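Local atomic coordinates of rhamnose ABC transporter, rhamnose-binding protein (Actinomyces odontolyticus ATCC 17982, PDB entry 5BQ3), a protein that probably binds a sugar, likely rhamnose, as the extracytoplasmic substrate-binding component of an ABC transporter. Residues S27-K35 with G85-N94; D97-D105 with S118-D126. All coordinates share one frame; numbering follows the deposited sequence.

Contact 1: residues S27-K35 with G85-N94; sequences SQSITFIPK and GTNVLVIAAN
Ser-29 and Asn-87 meet where parallel strands 29-33 and 88-91 come together. Asn-87 CG lies beside its own backbone N, anti to the carbonyl carbon (chi1 -58°), which sets OD1 before Ser-29 N; the backbone N-H of Ser-29 reaches Asn-87 OD1 at 3.0 Å, tilted 17° from that carbonyl plane, while Ser-29 OG adds a weak bond to the same oxygen. Ser-29 O takes the N-H of Val-88 and, weakly, that of Asn-87. The Gln-28 and Asn-87 side chains cross at about a right angle, their amide planes 32° apart, and no hydrogen bond joins them; Gln-28 NE2 bonds Asp-286 OD2 instead. The parallel ladder runs on: Thr-31 N gives to Val-88 O, Val-90 N to Thr-31 O at 2.9 Å, Ile-33 N to Val-90 O at 2.8 Å and Ala-92 N to Ile-33 O. Beyond it, Asn-94 ND2 bonds Lys-35 O at 3.0 Å, in the carbonyl plane and on a lone pair; Gln-74 NE2 bonds Ala-92 O and Pro-34 O, and its OE1 takes Asn-94 N. Thr-31 OG1 bonds Glu-81 OE1, and Thr-86 OG1 the Glu-81 backbone O. On one face Val-90 CB lies 3.7 Å from Phe-32 CD2; on the other, Ile-33 CD1 packs on Leu-89 CD1. Helices 40-56 and 271-287 cover the Phe-32 face, and strand 29-33 is bonded along its other edge to strand 60-63.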
loop_
_atom_site.group_PDB
_atom_site.type_symbol
_atom_site.label_atom_id
_atom_site.label_comp_id
_atom_site.label_asym_id
_atom_site.label_seq_id
_atom_site.Cartn_x
_atom_site.Cartn_y
_atom_site.Cartn_z
ATOM N N SER A 27 -4.084 -30.712 -2.579
ATOM C CA SER A 27 -4.017 -31.368 -1.270
ATOM C C SER A 27 -3.348 -30.477 -0.204
ATOM O O SER A 27 -3.359 -30.823 0.980
ATOM C CB SER A 27 -3.248 -32.681 -1.391
ATOM O OG SER A 27 -1.930 -32.459 -1.867
ATOM N N GLN A 28 -2.774 -29.336 -0.627
ATOM C CA GLN A 28 -2.043 -28.403 0.234
ATOM C C GLN A 28 -2.963 -27.351 0.873
ATOM O O GLN A 28 -4.046 -27.077 0.356
ATOM C CB GLN A 28 -0.917 -27.718 -0.557
ATOM C CG GLN A 28 0.008 -28.680 -1.312
ATOM C CD GLN A 28 1.037 -29.329 -0.426
ATOM O OE1 GLN A 28 0.803 -30.384 0.168
ATOM N NE2 GLN A 28 2.209 -28.724 -0.337
ATOM N N SER A 29 -2.516 -26.770 2.006
ATOM C CA SER A 29 -3.250 -25.758 2.771
ATOM C C SER A 29 -2.564 -24.381 2.749
ATOM O O SER A 29 -1.334 -24.297 2.757
ATOM C CB SER A 29 -3.425 -26.210 4.218
ATOM O OG SER A 29 -2.182 -26.493 4.838
ATOM N N ILE A 30 -3.375 -23.306 2.742
ATOM C CA ILE A 30 -2.916 -21.912 2.742
ATOM C C ILE A 30 -3.555 -21.158 3.924
ATOM O O ILE A 30 -4.738 -21.351 4.214
ATOM C CB ILE A 30 -3.170 -21.206 1.367
ATOM C CG1 ILE A 30 -2.429 -19.843 1.275
ATOM C CG2 ILE A 30 -4.672 -21.085 1.020
ATOM C CD1 ILE A 30 -2.257 -19.276 -0.131
ATOM N N THR A 31 -2.760 -20.322 4.611
ATOM C CA THR A 31 -3.229 -19.523 5.745
ATOM C C THR A 31 -2.745 -18.079 5.597
ATOM O O THR A 31 -1.566 -17.835 5.329
ATOM C CB THR A 31 -2.819 -20.153 7.086
ATOM O OG1 THR A 31 -3.384 -21.462 7.171
ATOM C CG2 THR A 31 -3.293 -19.343 8.281
ATOM N N PHE A 32 -3.681 -17.132 5.772
ATOM C CA PHE A 32 -3.451 -15.690 5.689
ATOM C C PHE A 32 -3.480 -15.096 7.097
ATOM O O PHE A 32 -4.470 -15.261 7.812
ATOM C CB PHE A 32 -4.504 -15.018 4.780
ATOM C CG PHE A 32 -4.599 -15.583 3.382
ATOM C CD1 PHE A 32 -5.432 -16.662 3.106
ATOM C CD2 PHE A 32 -3.867 -15.031 2.339
ATOM C CE1 PHE A 32 -5.503 -17.199 1.816
ATOM C CE2 PHE A 32 -3.946 -15.560 1.052
ATOM C CZ PHE A 32 -4.761 -16.642 0.799
ATOM N N ILE A 33 -2.375 -14.451 7.514
ATOM C CA ILE A 33 -2.269 -13.826 8.830
ATOM C C ILE A 33 -2.140 -12.300 8.648
ATOM O O ILE A 33 -1.062 -11.810 8.303
ATOM C CB ILE A 33 -1.134 -14.420 9.724
ATOM C CG1 ILE A 33 -1.244 -15.961 9.843
ATOM C CG2 ILE A 33 -1.137 -13.759 11.120
ATOM C CD1 ILE A 33 0.037 -16.672 10.253
ATOM N N PRO A 34 -3.230 -11.527 8.887
ATOM C CA PRO A 34 -3.116 -10.063 8.778
ATOM C C PRO A 34 -2.464 -9.468 10.030
ATOM O O PRO A 34 -2.213 -10.195 10.996
ATOM C CB PRO A 34 -4.573 -9.615 8.626
ATOM C CG PRO A 34 -5.359 -10.638 9.371
ATOM C CD PRO A 34 -4.588 -11.935 9.318
ATOM N N LYS A 35 -2.201 -8.147 10.018
ATOM C CA LYS A 35 -1.622 -7.420 11.152
ATOM C C LYS A 35 -2.545 -7.494 12.374
ATOM O O LYS A 35 -2.084 -7.656 13.505
ATOM C CB LYS A 35 -1.392 -5.947 10.772
ATOM C CG LYS A 35 -0.159 -5.687 9.929
ATOM C CD LYS A 35 0.014 -4.198 9.693
ATOM C CE LYS A 35 1.327 -3.890 9.031
ATOM N NZ LYS A 35 1.508 -2.434 8.808
ATOM N N GLY A 85 0.764 -28.053 10.343
ATOM C CA GLY A 85 1.385 -28.478 9.095
ATOM C C GLY A 85 0.896 -27.721 7.879
ATOM O O GLY A 85 0.636 -28.334 6.840
ATOM N N THR A 86 0.776 -26.380 7.995
ATOM C CA THR A 86 0.343 -25.495 6.909
ATOM C C THR A 86 1.468 -25.431 5.872
ATOM O O THR A 86 2.640 -25.325 6.242
ATOM C CB THR A 86 -0.061 -24.119 7.462
ATOM O OG1 THR A 86 -1.052 -24.297 8.477
ATOM C CG2 THR A 86 -0.604 -23.186 6.389
ATOM N N ASN A 87 1.110 -25.533 4.584
ATOM C CA ASN A 87 2.065 -25.549 3.480
ATOM C C ASN A 87 2.445 -24.148 3.011
ATOM O O ASN A 87 3.617 -23.920 2.710
ATOM C CB ASN A 87 1.511 -26.366 2.316
ATOM C CG ASN A 87 1.175 -27.786 2.696
ATOM O OD1 ASN A 87 0.013 -28.131 2.928
ATOM N ND2 ASN A 87 2.190 -28.627 2.828
ATOM N N VAL A 88 1.466 -23.221 2.917
ATOM C CA VAL A 88 1.704 -21.845 2.466
ATOM C C VAL A 88 1.243 -20.868 3.550
ATOM O O VAL A 88 0.101 -20.944 4.004
ATOM C CB VAL A 88 1.032 -21.527 1.099
ATOM C CG1 VAL A 88 1.368 -20.112 0.638
ATOM C CG2 VAL A 88 1.417 -22.543 0.026
ATOM N N LEU A 89 2.128 -19.941 3.945
ATOM C CA LEU A 89 1.825 -18.922 4.945
ATOM C C LEU A 89 1.991 -17.525 4.345
ATOM O O LEU A 89 3.087 -17.164 3.912
ATOM C CB LEU A 89 2.712 -19.094 6.186
ATOM C CG LEU A 89 2.123 -18.563 7.488
ATOM C CD1 LEU A 89 1.276 -19.622 8.169
ATOM C CD2 LEU A 89 3.213 -18.101 8.420
ATOM N N VAL A 90 0.890 -16.758 4.291
ATOM C CA VAL A 90 0.871 -15.390 3.761
ATOM C C VAL A 90 0.679 -14.448 4.960
ATOM O O VAL A 90 -0.347 -14.534 5.633
ATOM C CB VAL A 90 -0.191 -15.190 2.644
ATOM C CG1 VAL A 90 -0.007 -13.845 1.958
ATOM C CG2 VAL A 90 -0.137 -16.318 1.611
ATOM N N ILE A 91 1.684 -13.598 5.269
ATOM C CA ILE A 91 1.624 -12.744 6.459
ATOM C C ILE A 91 2.005 -11.267 6.200
ATOM O O ILE A 91 2.939 -10.976 5.464
ATOM C CB ILE A 91 2.507 -13.362 7.596
ATOM C CG1 ILE A 91 2.457 -12.526 8.898
ATOM C CG2 ILE A 91 3.957 -13.628 7.143
ATOM C CD1 ILE A 91 2.560 -13.293 10.154
ATOM N N ALA A 92 1.270 -10.350 6.853
ATOM C CA ALA A 92 1.538 -8.914 6.869
ATOM C C ALA A 92 2.200 -8.619 8.211
ATOM O O ALA A 92 1.512 -8.506 9.227
ATOM C CB ALA A 92 0.248 -8.121 6.683
ATOM N N ALA A 93 3.549 -8.622 8.228
ATOM C CA ALA A 93 4.380 -8.468 9.424
ATOM C C ALA A 93 4.142 -7.154 10.173
ATOM O O ALA A 93 4.220 -6.075 9.581
ATOM C CB ALA A 93 5.852 -8.590 9.057
ATOM N N ASN A 94 3.855 -7.260 11.485
ATOM C CA ASN A 94 3.643 -6.117 12.376
ATOM C C ASN A 94 4.976 -5.425 12.666
ATOM O O ASN A 94 5.030 -4.202 12.779
ATOM C CB ASN A 94 2.974 -6.563 13.673
ATOM C CG ASN A 94 1.466 -6.560 13.639
ATOM O OD1 ASN A 94 0.828 -5.599 13.195
ATOM N ND2 ASN A 94 0.861 -7.607 14.182
#

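Contact 2: residues D97-D105 with S118-D126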
loop_
_atom_site.group_PDB
_atom_site.type_symbol
_atom_site.label_atom_id
_atom_site.label_comp_id
_atom_site.label_asym_id
_atom_site.label_seq_id
_atom_site.Cartn_x
_atom_site.Cartn_y
_atom_site.Cartn_z
ATOM N N ASP A 97 11.431 -7.674 12.520
ATOM C CA ASP A 97 12.353 -8.504 13.293
ATOM C C ASP A 97 11.674 -9.429 14.313
ATOM O O ASP A 97 12.180 -10.527 14.541
ATOM C CB ASP A 97 13.368 -7.610 14.024
ATOM C CG ASP A 97 14.504 -7.064 13.169
ATOM O OD1 ASP A 97 14.521 -7.342 11.944
ATOM O OD2 ASP A 97 15.392 -6.384 13.728
ATOM N N ALA A 98 10.574 -8.984 14.948
ATOM C CA ALA A 98 9.868 -9.736 15.993
ATOM C C ALA A 98 9.239 -11.047 15.500
ATOM O O ALA A 98 9.225 -12.022 16.255
ATOM C CB ALA A 98 8.797 -8.868 16.626
ATOM N N VAL A 99 8.716 -11.072 14.261
ATOM C CA VAL A 99 8.061 -12.251 13.676
ATOM C C VAL A 99 9.073 -13.172 12.957
ATOM O O VAL A 99 8.738 -14.319 12.656
ATOM C CB VAL A 99 6.892 -11.874 12.714
ATOM C CG1 VAL A 99 5.766 -11.152 13.447
ATOM C CG2 VAL A 99 7.378 -11.063 11.516
ATOM N N CYS A 100 10.287 -12.659 12.675
ATOM C CA CYS A 100 11.359 -13.336 11.935
ATOM C C CYS A 100 11.749 -14.730 12.504
ATOM O O CYS A 100 11.812 -15.646 11.684
ATOM C CB CYS A 100 12.585 -12.439 11.801
ATOM S SG CYS A 100 13.774 -12.989 10.549
ATOM N N PRO A 101 12.010 -14.962 13.825
ATOM C CA PRO A 101 12.382 -16.323 14.264
ATOM C C PRO A 101 11.274 -17.362 14.056
ATOM O O PRO A 101 11.582 -18.508 13.734
ATOM C CB PRO A 101 12.687 -16.148 15.756
ATOM C CG PRO A 101 12.922 -14.713 15.937
ATOM C CD PRO A 101 12.016 -14.035 14.973
ATOM N N ALA A 102 9.996 -16.961 14.226
ATOM C CA ALA A 102 8.831 -17.830 14.040
ATOM C C ALA A 102 8.653 -18.196 12.564
ATOM O O ALA A 102 8.315 -19.339 12.260
ATOM C CB ALA A 102 7.578 -17.154 14.573
ATOM N N LEU A 103 8.914 -17.235 11.651
ATOM C CA LEU A 103 8.819 -17.432 10.201
ATOM C C LEU A 103 9.988 -18.275 9.675
ATOM O O LEU A 103 9.816 -19.009 8.703
ATOM C CB LEU A 103 8.762 -16.087 9.459
ATOM C CG LEU A 103 7.517 -15.214 9.652
ATOM C CD1 LEU A 103 7.684 -13.877 8.954
ATOM C CD2 LEU A 103 6.257 -15.909 9.165
ATOM N N GLN A 104 11.171 -18.170 10.310
ATOM C CA GLN A 104 12.359 -18.946 9.945
ATOM C C GLN A 104 12.177 -20.411 10.349
ATOM O O GLN A 104 12.675 -21.301 9.656
ATOM C CB GLN A 104 13.622 -18.350 10.578
ATOM C CG GLN A 104 14.149 -17.135 9.816
ATOM C CD GLN A 104 15.342 -16.489 10.471
ATOM O OE1 GLN A 104 15.376 -16.269 11.680
ATOM N NE2 GLN A 104 16.327 -16.119 9.671
ATOM N N ASP A 105 11.430 -20.656 11.446
ATOM C CA ASP A 105 11.087 -21.994 11.936
ATOM C C ASP A 105 10.046 -22.639 11.020
ATOM O O ASP A 105 9.976 -23.865 10.941
ATOM C CB ASP A 105 10.563 -21.934 13.381
ATOM C CG ASP A 105 11.623 -21.796 14.461
ATOM O OD1 ASP A 105 12.791 -22.191 14.212
ATOM O OD2 ASP A 105 11.274 -21.350 15.576
ATOM N N SER A 118 3.339 -5.333 4.430
ATOM C CA SER A 118 4.509 -5.031 5.246
ATOM C C SER A 118 5.417 -6.256 5.331
ATOM O O SER A 118 4.964 -7.352 5.675
ATOM C CB SER A 118 4.096 -4.559 6.634
ATOM O OG SER A 118 3.448 -3.302 6.548
ATOM N N ASP A 119 6.700 -6.056 4.998
ATOM C CA ASP A 119 7.720 -7.093 4.967
ATOM C C ASP A 119 8.344 -7.369 6.334
ATOM O O ASP A 119 8.248 -6.558 7.261
ATOM C CB ASP A 119 8.839 -6.683 3.981
ATOM C CG ASP A 119 9.688 -7.828 3.439
ATOM O OD1 ASP A 119 9.213 -8.992 3.468
ATOM O OD2 ASP A 119 10.819 -7.559 2.967
ATOM N N SER A 120 8.995 -8.535 6.436
ATOM C CA SER A 120 9.800 -8.962 7.567
ATOM C C SER A 120 11.266 -8.713 7.163
ATOM O O SER A 120 11.497 -7.968 6.201
ATOM C CB SER A 120 9.517 -10.427 7.894
ATOM O OG SER A 120 9.920 -11.287 6.843
ATOM N N ALA A 121 12.255 -9.313 7.854
ATOM C CA ALA A 121 13.647 -9.170 7.420
ATOM C C ALA A 121 13.863 -10.081 6.190
ATOM O O ALA A 121 13.055 -10.983 5.957
ATOM C CB ALA A 121 14.607 -9.514 8.552
ATOM N N ALA A 122 14.907 -9.824 5.391
ATOM C CA ALA A 122 15.210 -10.558 4.157
ATOM C C ALA A 122 15.359 -12.092 4.322
ATOM O O ALA A 122 15.098 -12.821 3.360
ATOM C CB ALA A 122 16.473 -9.997 3.530
ATOM N N ASP A 123 15.764 -12.580 5.513
ATOM C CA ASP A 123 16.002 -14.014 5.738
ATOM C C ASP A 123 14.825 -14.790 6.398
ATOM O O ASP A 123 15.008 -15.968 6.721
ATOM C CB ASP A 123 17.296 -14.223 6.567
ATOM C CG ASP A 123 17.428 -13.452 7.878
ATOM O OD1 ASP A 123 16.489 -12.699 8.230
ATOM O OD2 ASP A 123 18.483 -13.584 8.540
ATOM N N CYS A 124 13.628 -14.180 6.551
ATOM C CA CYS A 124 12.488 -14.869 7.179
ATOM C C CYS A 124 11.383 -15.224 6.179
ATOM O O CYS A 124 10.368 -15.791 6.591
ATOM C CB CYS A 124 11.912 -14.078 8.354
ATOM S SG CYS A 124 12.827 -12.578 8.792
ATOM N N ARG A 125 11.557 -14.905 4.884
ATOM C CA ARG A 125 10.525 -15.204 3.894
ATOM C C ARG A 125 11.127 -15.635 2.556
ATOM O O ARG A 125 12.279 -15.318 2.245
ATOM C CB ARG A 125 9.556 -14.008 3.718
ATOM C CG ARG A 125 10.018 -12.870 2.810
ATOM C CD ARG A 125 11.105 -12.008 3.418
ATOM N NE ARG A 125 11.257 -10.751 2.695
ATOM C CZ ARG A 125 12.015 -10.582 1.618
ATOM N NH1 ARG A 125 12.712 -11.600 1.120
ATOM N NH2 ARG A 125 12.082 -9.398 1.026
ATOM N N ASP A 126 10.330 -16.372 1.777
ATOM C CA ASP A 126 10.702 -16.889 0.465
ATOM C C ASP A 126 10.437 -15.851 -0.619
ATOM O O ASP A 126 11.123 -15.857 -1.643
ATOM C CB ASP A 126 9.928 -18.185 0.162
ATOM C CG ASP A 126 10.259 -19.337 1.089
ATOM O OD1 ASP A 126 11.350 -19.931 0.934
ATOM O OD2 ASP A 126 9.420 -19.661 1.955
#
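Helix 100-105, which continues beyond this segment, faces an irregular loop whose type I beta turn runs from Ala-121 to Cys-124, the two backbones coming nearest with the CA atoms of Gln-104 and Cys-124 4.9 Å apart. A disulfide joins the two segments: Cys-100 SG is bonded to Cys-124 SG at 2.0 Å, with a torsion of -91° about the S-S bond. Cys-100 holds its sulfur anti to the backbone N (chi1 -164°), which carries it across to the turn, where Ala-121 CB lies 4.1 Å from Cys-100 SG. One helical turn on, Leu-103 CB rests against Cys-124 O at 3.3 Å, and its CD1 reaches the side chain of Ser-120. In this Rossmann-like lobe of a periplasmic binding protein, the link fastens the helix after strand 88-91 to the loop joining strands 112-116 and 127-130. Gln-104, extended beyond CG, passes its NE2 to Asp-123 O at 3.2 Å; the donor stands well above the carbonyl plane, 69° out of it, and therefore misses the lone pairs. Within the loop, Arg-125 grips Asp-119 side-on in a salt bridge, NE meeting OD1 at 2.8 Å and NH2 meeting OD2 at 3.0 Å, both oxygens approached from their syn side. Thr-115 OG1 also bonds Asp-119 OD1, and Asn-311 O takes a bond from Arg-125 NH2.

In the fold
From the N terminus, the chain forms strand 29-33, passes through helix 40-56, strand 60-63 and helix 75-83, and returns as strand 88-91, where contact 1 closes a loop of 49 intervening residues. Contact 2 opens afterwards: helix 100-109 and strand 112-116 lead into the loop pinned back to the helix across only 12 residues. The two closures follow in series, neither enclosing nor crossing the other. They touch where Ala-93 N probably bonds Ser-118 O and Lys-35 NZ meets Ser-118 OG. Contact 1 pairs the second and third strands of the six-stranded parallel sheet, counted from edge strand 60-63; contact 2 joins helix 100-109 to the loop between the next two strands, 112-116 and 127-130.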